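Local coordinates for uncharacterized conserved protein (Idiomarina loihiensis, PDB 2QSD) that is of unknown function but belongs to the DUF1543 family and forms a two-chain assembly of mixed helix and antiparallel sheet, at residues A[9-14]-A[58-63]; A[85-90]-A[108-113]. All coordinates share one frame; numbering follows the deposited sequence.

Contact 1 of 2, residues A[9-14]-A[58-63]; sequences KLFLVY and DSFVHL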
loop_
_atom_site.group_PDB
_atom_site.type_symbol
_atom_site.label_atom_id
_atom_site.label_comp_id
_atom_site.label_asym_id
_atom_site.label_seq_id
_atom_site.Cartn_x
_atom_site.Cartn_y
_atom_site.Cartn_z
ATOM N N LYS A 9 8.172 -14.878 -20.702
ATOM C CA LYS A 9 8.911 -14.470 -19.528
ATOM C C LYS A 9 7.961 -14.345 -18.338
ATOM O O LYS A 9 6.811 -13.932 -18.493
ATOM C CB LYS A 9 9.594 -13.130 -19.790
ATOM C CG LYS A 9 10.716 -13.164 -20.828
ATOM C CD LYS A 9 11.150 -11.742 -21.193
ATOM C CE LYS A 9 12.337 -11.723 -22.138
ATOM N NZ LYS A 9 11.998 -12.273 -23.483
ATOM N N LEU A 10 8.439 -14.718 -17.157
ATOM C CA LEU A 10 7.713 -14.458 -15.924
ATOM C C LEU A 10 8.151 -13.108 -15.358
ATOM O O LEU A 10 9.333 -12.893 -15.065
ATOM C CB LEU A 10 7.950 -15.571 -14.892
ATOM C CG LEU A 10 7.266 -15.393 -13.529
ATOM C CD1 LEU A 10 5.743 -15.463 -13.645
ATOM C CD2 LEU A 10 7.765 -16.414 -12.521
ATOM N N PHE A 11 7.191 -12.205 -15.219
ATOM C CA PHE A 11 7.442 -10.898 -14.644
ATOM C C PHE A 11 6.758 -10.762 -13.296
ATOM O O PHE A 11 5.615 -11.194 -13.112
ATOM C CB PHE A 11 6.914 -9.800 -15.553
ATOM C CG PHE A 11 7.599 -9.708 -16.888
ATOM C CD1 PHE A 11 6.988 -10.226 -18.028
ATOM C CD2 PHE A 11 8.825 -9.056 -17.017
ATOM C CE1 PHE A 11 7.592 -10.109 -19.278
ATOM C CE2 PHE A 11 9.442 -8.939 -18.259
ATOM C CZ PHE A 11 8.823 -9.467 -19.392
ATOM N N LEU A 12 7.470 -10.159 -12.355
ATOM C CA LEU A 12 6.873 -9.713 -11.110
ATOM C C LEU A 12 6.754 -8.194 -11.196
ATOM O O LEU A 12 7.755 -7.499 -11.323
ATOM C CB LEU A 12 7.697 -10.235 -9.924
ATOM C CG LEU A 12 8.233 -9.610 -8.623
ATOM C CD1 LEU A 12 7.516 -8.399 -8.074
ATOM C CD2 LEU A 12 8.303 -10.699 -7.560
ATOM N N VAL A 13 5.521 -7.692 -11.163
ATOM C CA VAL A 13 5.250 -6.270 -11.370
ATOM C C VAL A 13 4.648 -5.616 -10.130
ATOM O O VAL A 13 3.813 -6.201 -9.440
ATOM C CB VAL A 13 4.336 -6.009 -12.609
ATOM C CG1 VAL A 13 4.981 -6.507 -13.882
ATOM C CG2 VAL A 13 2.993 -6.668 -12.460
ATOM N N TYR A 14 5.091 -4.400 -9.846
ATOM C CA TYR A 14 4.589 -3.633 -8.719
ATOM C C TYR A 14 3.735 -2.528 -9.312
ATOM O O TYR A 14 4.231 -1.657 -10.027
ATOM C CB TYR A 14 5.766 -3.068 -7.936
ATOM C CG TYR A 14 5.449 -2.327 -6.657
ATOM C CD1 TYR A 14 4.883 -2.983 -5.561
ATOM C CD2 TYR A 14 5.774 -0.975 -6.520
ATOM C CE1 TYR A 14 4.611 -2.307 -4.371
ATOM C CE2 TYR A 14 5.511 -0.283 -5.331
ATOM C CZ TYR A 14 4.930 -0.956 -4.265
ATOM O OH TYR A 14 4.668 -0.281 -3.099
ATOM N N ASP A 58 4.869 0.678 -11.430
ATOM C CA ASP A 58 5.899 1.374 -10.639
ATOM C C ASP A 58 7.281 0.720 -10.648
ATOM O O ASP A 58 8.294 1.411 -10.691
ATOM C CB ASP A 58 5.427 1.610 -9.201
ATOM C CG ASP A 58 4.358 2.693 -9.109
ATOM O OD1 ASP A 58 4.156 3.425 -10.104
ATOM O OD2 ASP A 58 3.719 2.811 -8.041
ATOM N N SER A 59 7.316 -0.606 -10.573
ATOM C CA SER A 59 8.538 -1.363 -10.819
ATOM C C SER A 59 8.203 -2.762 -11.307
ATOM O O SER A 59 7.076 -3.230 -11.152
ATOM C CB SER A 59 9.430 -1.427 -9.577
ATOM O OG SER A 59 8.819 -2.153 -8.533
ATOM N N PHE A 60 9.187 -3.413 -11.916
ATOM C CA PHE A 60 9.070 -4.805 -12.311
ATOM C C PHE A 60 10.430 -5.485 -12.392
ATOM O O PHE A 60 11.467 -4.823 -12.494
ATOM C CB PHE A 60 8.317 -4.957 -13.641
ATOM C CG PHE A 60 9.072 -4.459 -14.844
ATOM C CD1 PHE A 60 8.877 -3.167 -15.311
ATOM C CD2 PHE A 60 9.955 -5.292 -15.528
ATOM C CE1 PHE A 60 9.560 -2.701 -16.426
ATOM C CE2 PHE A 60 10.650 -4.833 -16.639
ATOM C CZ PHE A 60 10.451 -3.537 -17.092
ATOM N N VAL A 61 10.406 -6.812 -12.369
ATOM C CA VAL A 61 11.585 -7.622 -12.637
ATOM C C VAL A 61 11.196 -8.862 -13.432
ATOM O O VAL A 61 10.174 -9.491 -13.163
ATOM C CB VAL A 61 12.357 -7.975 -11.330
ATOM C CG1 VAL A 61 11.438 -8.626 -10.283
ATOM C CG2 VAL A 61 13.585 -8.840 -11.619
ATOM N N HIS A 62 11.992 -9.169 -14.451
ATOM C CA HIS A 62 11.913 -10.440 -15.157
ATOM C C HIS A 62 12.559 -11.464 -14.247
ATOM O O HIS A 62 13.755 -11.380 -13.963
ATOM C CB HIS A 62 12.643 -10.337 -16.505
ATOM C CG HIS A 62 12.862 -11.649 -17.199
ATOM N ND1 HIS A 62 13.944 -11.874 -18.024
ATOM C CD2 HIS A 62 12.145 -12.798 -17.201
ATOM C CE1 HIS A 62 13.882 -13.102 -18.503
ATOM N NE2 HIS A 62 12.803 -13.685 -18.015
ATOM N N LEU A 63 11.755 -12.415 -13.780
ATOM C CA LEU A 63 12.204 -13.433 -12.831
ATOM C C LEU A 63 12.569 -14.713 -13.579
ATOM O O LEU A 63 11.689 -15.362 -14.145
ATOM C CB LEU A 63 11.073 -13.737 -11.847
ATOM C CG LEU A 63 11.236 -13.564 -10.338
ATOM C CD1 LEU A 63 10.248 -14.481 -9.631
ATOM C CD2 LEU A 63 12.657 -13.808 -9.835
HETATM O O HOH W 1 10.836 -15.935 -16.595
#
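Segments 9-14 and 58-63 pair antiparallel, joined by straight backbone hydrogen bonds such as Leu-12 N to Val-61 O (2.9 Å). At one end a classic beta bulge sets both Asp-58 and Ser-59 against Tyr-14, whose carbonyl O takes a bond from Asp-58 N (2.8 Å) and a weak one from Ser-59 N. Tyr-14 CG is anti to the backbone N (chi1 -175°), bringing CD2 to 3.7 Å from Asp-58 CB. Ser-59, with OG in the crowded position between backbone N and carbonyl carbon, is small enough to pass close to Tyr-14 CB (OG to CB 3.2 Å), and its hydroxyl is hydrogen-bonded to Tyr-102 OH. At the other end the His-62 imidazole, anti to its backbone N (chi1 169°), crosses Lys-9 at about a right angle. The long methylene chain of Lys-9 lets CG make a CH-pi contact over one face, 3.9 Å from the His-62 ring centroid, while the ammonium reaches away. A water accepts from Leu-10 N and, weakly, from His-62 NE2, and donates to Leu-63 O. Phe-11 CE2 lies 3.9 Å from His-62 CB, the rings oblique, planes 49° apart. Val-13 CG1 packs on Phe-60 CB (3.7 Å). On the other face, branched Leu-12 and Val-61 lie side by side. Strand 26-34 flanks 9-14, Asp-171 and Gly-174 bond to the backbone of Phe-60 and Asp-58, and Leu-12 packs on strand 105-110.

Contact 2 of 2, residues A[85-90]-A[108-113]; sequences RLYFVN and VVADSP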
loop_
_atom_site.group_PDB
_atom_site.type_symbol
_atom_site.label_atom_id
_atom_site.label_comp_id
_atom_site.label_asym_id
_atom_site.label_seq_id
_atom_site.Cartn_x
_atom_site.Cartn_y
_atom_site.Cartn_z
ATOM N N ARG A 85 8.358 -26.084 -5.437
ATOM C CA ARG A 85 7.582 -25.039 -6.086
ATOM C C ARG A 85 8.023 -23.636 -5.706
ATOM O O ARG A 85 8.689 -23.416 -4.687
ATOM C CB ARG A 85 6.087 -25.217 -5.793
ATOM C CG ARG A 85 5.366 -26.103 -6.793
ATOM C CD ARG A 85 4.049 -26.619 -6.244
ATOM N NE ARG A 85 4.249 -27.655 -5.230
ATOM C CZ ARG A 85 3.273 -28.351 -4.651
ATOM N NH1 ARG A 85 3.568 -29.270 -3.741
ATOM N NH2 ARG A 85 2.003 -28.134 -4.978
ATOM N N LEU A 86 7.632 -22.691 -6.551
ATOM C CA LEU A 86 7.891 -21.282 -6.340
ATOM C C LEU A 86 6.887 -20.709 -5.336
ATOM O O LEU A 86 5.669 -20.839 -5.509
ATOM C CB LEU A 86 7.774 -20.561 -7.680
ATOM C CG LEU A 86 8.603 -19.314 -7.940
ATOM C CD1 LEU A 86 10.086 -19.619 -7.844
ATOM C CD2 LEU A 86 8.255 -18.800 -9.317
ATOM N N TYR A 87 7.399 -20.087 -4.281
ATOM C CA TYR A 87 6.545 -19.466 -3.288
ATOM C C TYR A 87 6.887 -18.000 -3.108
ATOM O O TYR A 87 8.053 -17.631 -2.965
ATOM C CB TYR A 87 6.636 -20.185 -1.943
ATOM C CG TYR A 87 5.914 -21.515 -1.887
ATOM C CD1 TYR A 87 6.601 -22.711 -2.106
ATOM C CD2 TYR A 87 4.547 -21.582 -1.602
ATOM C CE1 TYR A 87 5.946 -23.940 -2.054
ATOM C CE2 TYR A 87 3.884 -22.809 -1.546
ATOM C CZ TYR A 87 4.592 -23.984 -1.771
ATOM O OH TYR A 87 3.950 -25.203 -1.720
ATOM N N PHE A 88 5.842 -17.179 -3.117
ATOM C CA PHE A 88 5.932 -15.752 -2.863
ATOM C C PHE A 88 5.489 -15.485 -1.427
ATOM O O PHE A 88 4.379 -15.854 -1.047
ATOM C CB PHE A 88 5.022 -15.023 -3.849
ATOM C CG PHE A 88 4.857 -13.563 -3.566
ATOM C CD1 PHE A 88 5.908 -12.676 -3.790
ATOM C CD2 PHE A 88 3.643 -13.069 -3.092
ATOM C CE1 PHE A 88 5.758 -11.326 -3.545
ATOM C CE2 PHE A 88 3.484 -11.716 -2.840
ATOM C CZ PHE A 88 4.548 -10.842 -3.068
ATOM N N VAL A 89 6.350 -14.849 -0.637
ATOM C CA VAL A 89 6.076 -14.637 0.785
ATOM C C VAL A 89 5.995 -13.152 1.135
ATOM O O VAL A 89 6.978 -12.415 1.009
ATOM C CB VAL A 89 7.128 -15.340 1.698
ATOM C CG1 VAL A 89 6.867 -15.032 3.169
ATOM C CG2 VAL A 89 7.126 -16.849 1.475
ATOM N N ASN A 90 4.812 -12.735 1.585
ATOM C CA ASN A 90 4.547 -11.360 2.002
ATOM C C ASN A 90 4.740 -11.193 3.510
ATOM O O ASN A 90 4.065 -11.859 4.297
ATOM C CB ASN A 90 3.121 -10.965 1.586
ATOM C CG ASN A 90 2.727 -9.566 2.051
ATOM O OD1 ASN A 90 1.642 -9.374 2.603
ATOM N ND2 ASN A 90 3.603 -8.586 1.825
ATOM N N VAL A 108 10.867 -17.599 -2.765
ATOM C CA VAL A 108 11.712 -18.744 -2.405
ATOM C C VAL A 108 11.231 -20.027 -3.080
ATOM O O VAL A 108 10.102 -20.095 -3.577
ATOM C CB VAL A 108 11.776 -18.999 -0.860
ATOM C CG1 VAL A 108 12.479 -17.858 -0.120
ATOM C CG2 VAL A 108 10.384 -19.281 -0.274
ATOM N N VAL A 109 12.092 -21.042 -3.087
ATOM C CA VAL A 109 11.738 -22.364 -3.600
ATOM C C VAL A 109 11.590 -23.336 -2.429
ATOM O O VAL A 109 12.519 -23.508 -1.633
ATOM C CB VAL A 109 12.781 -22.875 -4.622
ATOM C CG1 VAL A 109 12.507 -24.322 -5.010
ATOM C CG2 VAL A 109 12.781 -21.994 -5.856
ATOM N N ALA A 110 10.415 -23.950 -2.317
ATOM C CA ALA A 110 10.138 -24.887 -1.224
ATOM C C ALA A 110 9.153 -25.979 -1.629
ATOM O O ALA A 110 8.511 -25.886 -2.681
ATOM C CB ALA A 110 9.635 -24.143 -0.002
ATOM N N ASP A 111 9.045 -27.013 -0.796
ATOM C CA ASP A 111 8.119 -28.124 -1.053
ATOM C C ASP A 111 6.726 -27.880 -0.464
ATOM O O ASP A 111 5.719 -28.307 -1.031
ATOM C CB ASP A 111 8.698 -29.469 -0.580
ATOM C CG ASP A 111 9.270 -29.420 0.838
ATOM O OD1 ASP A 111 9.920 -30.408 1.240
ATOM O OD2 ASP A 111 9.082 -28.415 1.555
ATOM N N SER A 112 6.686 -27.176 0.665
ATOM C CA SER A 112 5.444 -26.896 1.378
ATOM C C SER A 112 5.365 -25.412 1.736
ATOM O O SER A 112 6.406 -24.771 1.896
ATOM C CB SER A 112 5.382 -27.736 2.658
ATOM O OG SER A 112 6.206 -27.179 3.670
ATOM N N PRO A 113 4.135 -24.861 1.863
ATOM C CA PRO A 113 3.929 -23.499 2.380
ATOM C C PRO A 113 4.528 -23.243 3.764
ATOM O O PRO A 113 4.902 -22.110 4.066
ATOM C CB PRO A 113 2.403 -23.378 2.441
ATOM C CG PRO A 113 1.913 -24.321 1.407
ATOM C CD PRO A 113 2.853 -25.484 1.473
#
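An antiparallel beta pair leading into a helix, with strand 85-90 central in a three-stranded sheet, defines this contact. Its tight part is the run from Arg-85 to Tyr-87 against Val-108 to Ala-110. Tyr-87 and Val-108 exchange two nearly linear bonds, N to O 2.8 Å each way, and Arg-85 and Ala-110 exchange two more, although Arg-85 N approaches Ala-110 O from above the carbonyl plane. The pairing runs on past Tyr-87, Val-89 bonding through its backbone to Thr-106, so Val-89 touches Val-108 lightly, methyl to methyl (CG2 to CG2 4.4 Å). Branched apolar residues suit the buried face where Leu-86 CD1 meets Val-109 CG2 at 4.1 Å, both side chains also packing on Leu-159. On the other face Ala-110, with a single methyl, leaves room for the Tyr-87 ring and for Ala-116 of helix 113-122. Tyr-87, its CG anti to the carbonyl carbon (chi1 -75°), packs its phenol end closely on Pro-113, OH to CD 3.4 Å. Pro-113, which has no N-H to give, suits the first turn of helix 113-122, where N-H groups find no carbonyl one turn earlier; Ser-112 is the N-cap. The loose side is exposed Asp-111, whose carboxylate bonds through OD2 to Ser-115 OG, and the Arg-85 guanidinium, bent at chi3, with no hydrogen bond to Asp-111 O. The Tyr-87 ring has Ser-112 O over one face and Ala-110 O at its edge in plane, with CE1 just 3.3 Å from Ala-110 O.

Both contacts are antiparallel strand pairs, but they belong to different sheets, with centres about 17 Å apart, and contact 1 closes along the chain before contact 2 opens. Contact 1 lies nearer the middle of the chain, yet Phe-60 and His-62 are partly exposed beside buried Phe-11 and Val-13, and a water joins at the Lys-9 end. Contact 2 has a buried, mainly aliphatic strand part around one tyrosine and an exposed end, its polar residues gathering where the strand turns into helix 113-122. Strand 105-110 touches both contacts. They also meet directly, Leu-10 CD2 lying 4.0 Å from Leu-86 CD2.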